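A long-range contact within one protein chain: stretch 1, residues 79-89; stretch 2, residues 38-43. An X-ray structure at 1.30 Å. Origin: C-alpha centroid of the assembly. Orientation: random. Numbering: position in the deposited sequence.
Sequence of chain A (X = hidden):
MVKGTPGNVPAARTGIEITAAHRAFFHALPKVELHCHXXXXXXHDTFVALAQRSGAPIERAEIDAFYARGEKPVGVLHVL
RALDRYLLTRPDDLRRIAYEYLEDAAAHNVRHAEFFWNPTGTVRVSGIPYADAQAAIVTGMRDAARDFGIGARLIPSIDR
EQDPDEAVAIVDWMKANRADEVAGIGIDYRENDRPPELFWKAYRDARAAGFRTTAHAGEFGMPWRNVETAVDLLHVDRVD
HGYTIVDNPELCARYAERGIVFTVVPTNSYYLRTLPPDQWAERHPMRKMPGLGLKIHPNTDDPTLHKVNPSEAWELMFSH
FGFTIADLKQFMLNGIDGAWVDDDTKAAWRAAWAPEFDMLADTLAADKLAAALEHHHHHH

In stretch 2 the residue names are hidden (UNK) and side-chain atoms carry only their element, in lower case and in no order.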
# COMPACT_ATOMS: atom_id res chain seq x y z
N VAL A 79 -8.40 -14.00 -0.95
CA VAL A 79 -7.10 -14.65 -0.91
C VAL A 79 -6.46 -14.39 0.45
O VAL A 79 -5.89 -15.31 1.05
CB VAL A 79 -6.16 -14.14 -2.02
CG1 VAL A 79 -4.81 -14.85 -1.94
CG2 VAL A 79 -6.80 -14.36 -3.39
N LEU A 80 -6.58 -13.16 0.94
CA LEU A 80 -6.09 -12.81 2.27
C LEU A 80 -6.79 -13.68 3.31
O LEU A 80 -6.14 -14.18 4.24
CB LEU A 80 -6.32 -11.33 2.57
CG LEU A 80 -5.21 -10.38 2.11
CD1 LEU A 80 -5.08 -10.34 0.59
CD2 LEU A 80 -5.45 -8.98 2.67
N ARG A 81 -8.09 -13.88 3.14
CA ARG A 81 -8.88 -14.69 4.07
C ARG A 81 -8.40 -16.15 4.07
O ARG A 81 -8.31 -16.78 5.12
CB ARG A 81 -10.37 -14.62 3.72
CG ARG A 81 -11.02 -13.25 3.87
CD ARG A 81 -11.02 -12.77 5.32
NE ARG A 81 -11.80 -11.54 5.48
CZ ARG A 81 -11.74 -10.76 6.55
NH1 ARG A 81 -10.94 -11.09 7.56
NH2 ARG A 81 -12.47 -9.65 6.61
N ALA A 82 -8.10 -16.67 2.88
CA ALA A 82 -7.59 -18.04 2.76
C ALA A 82 -6.22 -18.20 3.43
O ALA A 82 -5.94 -19.23 4.04
CB ALA A 82 -7.53 -18.47 1.30
N LEU A 83 -5.37 -17.18 3.30
CA LEU A 83 -4.07 -17.20 3.97
C LEU A 83 -4.24 -17.32 5.49
O LEU A 83 -3.61 -18.19 6.12
CB LEU A 83 -3.24 -15.96 3.58
CG LEU A 83 -2.49 -16.09 2.25
CD1 LEU A 83 -2.20 -14.73 1.66
CD2 LEU A 83 -1.21 -16.85 2.48
N ASP A 84 -5.10 -16.49 6.08
CA ASP A 84 -5.35 -16.57 7.52
C ASP A 84 -5.92 -17.91 7.94
O ASP A 84 -5.51 -18.49 8.95
CB ASP A 84 -6.36 -15.49 7.97
CG ASP A 84 -5.73 -14.11 8.15
OD1 ASP A 84 -4.50 -13.97 8.20
OD2 ASP A 84 -6.52 -13.14 8.26
N ARG A 85 -6.90 -18.42 7.20
CA ARG A 85 -7.64 -19.59 7.66
C ARG A 85 -6.90 -20.91 7.44
O ARG A 85 -7.03 -21.83 8.25
CB ARG A 85 -9.05 -19.65 7.06
CG ARG A 85 -9.95 -20.71 7.70
CD ARG A 85 -11.41 -20.56 7.32
NE ARG A 85 -11.99 -19.32 7.82
CZ ARG A 85 -12.38 -19.12 9.07
NH1 ARG A 85 -12.26 -20.08 9.98
NH2 ARG A 85 -12.90 -17.95 9.43
N TYR A 86 -6.11 -21.00 6.37
CA TYR A 86 -5.53 -22.29 5.98
C TYR A 86 -4.01 -22.36 5.85
O TYR A 86 -3.42 -23.42 6.07
CB TYR A 86 -6.16 -22.78 4.67
CG TYR A 86 -7.66 -22.97 4.76
CD1 TYR A 86 -8.19 -23.96 5.56
CD2 TYR A 86 -8.53 -22.16 4.05
CE1 TYR A 86 -9.56 -24.15 5.66
CE2 TYR A 86 -9.91 -22.33 4.15
CZ TYR A 86 -10.41 -23.33 4.95
OH TYR A 86 -11.76 -23.52 5.06
N LEU A 87 -3.37 -21.25 5.49
CA LEU A 87 -1.97 -21.31 5.08
C LEU A 87 -0.96 -20.89 6.12
O LEU A 87 0.10 -21.50 6.25
CB LEU A 87 -1.73 -20.48 3.82
CG LEU A 87 -1.83 -21.17 2.47
CD1 LEU A 87 -3.28 -21.47 2.18
CD2 LEU A 87 -1.21 -20.31 1.38
N LEU A 88 -1.27 -19.82 6.84
CA LEU A 88 -0.34 -19.26 7.82
C LEU A 88 -0.61 -19.96 9.15
O LEU A 88 -1.58 -19.64 9.85
CB LEU A 88 -0.54 -17.74 7.93
CG LEU A 88 -0.29 -16.98 6.62
CD1 LEU A 88 -0.76 -15.54 6.71
CD2 LEU A 88 1.18 -17.06 6.18
N THR A 89 0.22 -20.93 9.48
CA THR A 89 -0.05 -21.78 10.64
C THR A 89 1.01 -21.71 11.74
O THR A 89 0.82 -22.29 12.81
CB THR A 89 -0.25 -23.26 10.24
OG1 THR A 89 0.98 -23.78 9.70
CG2 THR A 89 -1.36 -23.39 9.19
N UNK A 38 0.78 -7.01 3.66
CA UNK A 38 1.66 -8.17 3.78
C UNK A 38 1.09 -9.40 3.07
O UNK A 38 1.79 -10.06 2.29
c UNK A 38 2.81 -9.67 5.53
c UNK A 38 2.87 -9.95 7.03
c UNK A 38 1.87 -8.49 5.26
c UNK A 38 4.20 -9.41 4.95
N UNK A 39 -0.18 -9.70 3.33
CA UNK A 39 -0.79 -10.91 2.80
C UNK A 39 -1.14 -10.79 1.32
O UNK A 39 -1.51 -11.77 0.68
c UNK A 39 -2.01 -11.31 3.65
c UNK A 39 -0.72 -11.63 5.82
c UNK A 39 -3.02 -12.62 5.56
c UNK A 39 -1.72 -12.25 4.84
N UNK A 40 -1.03 -9.57 0.78
CA UNK A 40 -1.16 -9.36 -0.66
C UNK A 40 0.18 -9.33 -1.40
O UNK A 40 0.24 -8.98 -2.58
N UNK A 41 1.25 -9.67 -0.68
CA UNK A 41 2.61 -9.66 -1.21
C UNK A 41 3.27 -11.03 -1.11
O UNK A 41 4.49 -11.13 -1.19
c UNK A 41 3.45 -8.61 -0.50
N UNK A 42 2.48 -12.08 -0.90
CA UNK A 42 3.04 -13.42 -0.85
C UNK A 42 3.38 -13.92 -2.25
O UNK A 42 2.54 -13.88 -3.15
c UNK A 42 2.64 -15.80 -0.11
c UNK A 42 1.75 -13.90 1.27
c UNK A 42 2.06 -14.40 -0.15
N UNK A 43 4.62 -14.38 -2.44
CA UNK A 43 5.04 -14.90 -3.74
C UNK A 43 4.26 -16.16 -4.07
O UNK A 43 3.99 -16.98 -3.18
n UNK A 43 11.48 -14.81 -2.38
c UNK A 43 7.43 -14.01 -3.49
n UNK A 43 9.76 -13.38 -2.93
c UNK A 43 8.88 -14.45 -3.40
c UNK A 43 10.97 -13.58 -2.45
c UNK A 43 6.53 -15.21 -3.74
n UNK A 43 11.69 -12.55 -2.03

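Position 38 carries four side-chain carbons, unbranched at the first and forked at the second, the pattern of leucine. Its CA-to-CB bond points sideways, and none of these carbons comes within contact distance of the helix of stretch 1. Leu 38 is nevertheless buried, as suits an apolar side chain, and its carbonyl O accepts a hydrogen bond from the backbone N of position 41 (3.0 Å), which helps to hold the short turn together.

Position 39 again has four carbons with the fork at the second, but here CA-to-CB points toward the helix. Its CB lies 3.7 Å from CG of Leu 80, and one carbon of its fork lies 3.9 Å from both CB of Leu 83 and CD1 of Leu 88. This is Leu 39, and the fork carbon is CD2. A leucine suits the place because its branched end can meet several apolar neighbours at once. CD2 also sits 3.3 Å from OD1 of Asp 84, a close packing contact in which carbon offers no hydrogen bond.

Position 40 has no side-chain atoms and is therefore Gly 40. Its backbone passes beside the helix, with N 4.1 Å from CD1 of Leu 80; an ideal CB would point sideways and stand 4.2 Å from that same CD1. With no side chain of its own, Gly 40 offers only main chain to Leu 80.

Position 41 has a single side-chain carbon, which identifies Ala 41. It is out of reach of stretch 1, and its small methyl group is buried elsewhere in the structure.

At position 42 one carbon carries two more, a fork at CB that marks valine. The CA-to-CB bond of Val 42 points toward the helix, and chi1 is t. Its CG2 lies 4.1 Å from CD1 of Leu 83, a compact apolar contact.

Position 43 shows three carbons, a nitrogen, and then a carbon bearing two more nitrogens: the guanidinium of arginine. Arg 43 is out of reach of stretch 1 and partly exposed, a setting that suits its charged group, with NE and NH2 hydrogen-bonded elsewhere in the structure. Its backbone occupies the N-cap position before a helix.

The contact works by packing, with no hydrogen bond across it. Leu 83 and Asp 84 come about one helical turn after Leu 80, so all three can meet the same partner, and Leu 88 follows just after the helix; Leu 39 packs against all four. CD1 of Leu 83 touches both Val 42 and the backbone O of Leu 39, the latter at 3.2 Å, so one methyl meets both the 3-10 segment and the loop that follows.

Stretch 2 38-43: LLGAVR
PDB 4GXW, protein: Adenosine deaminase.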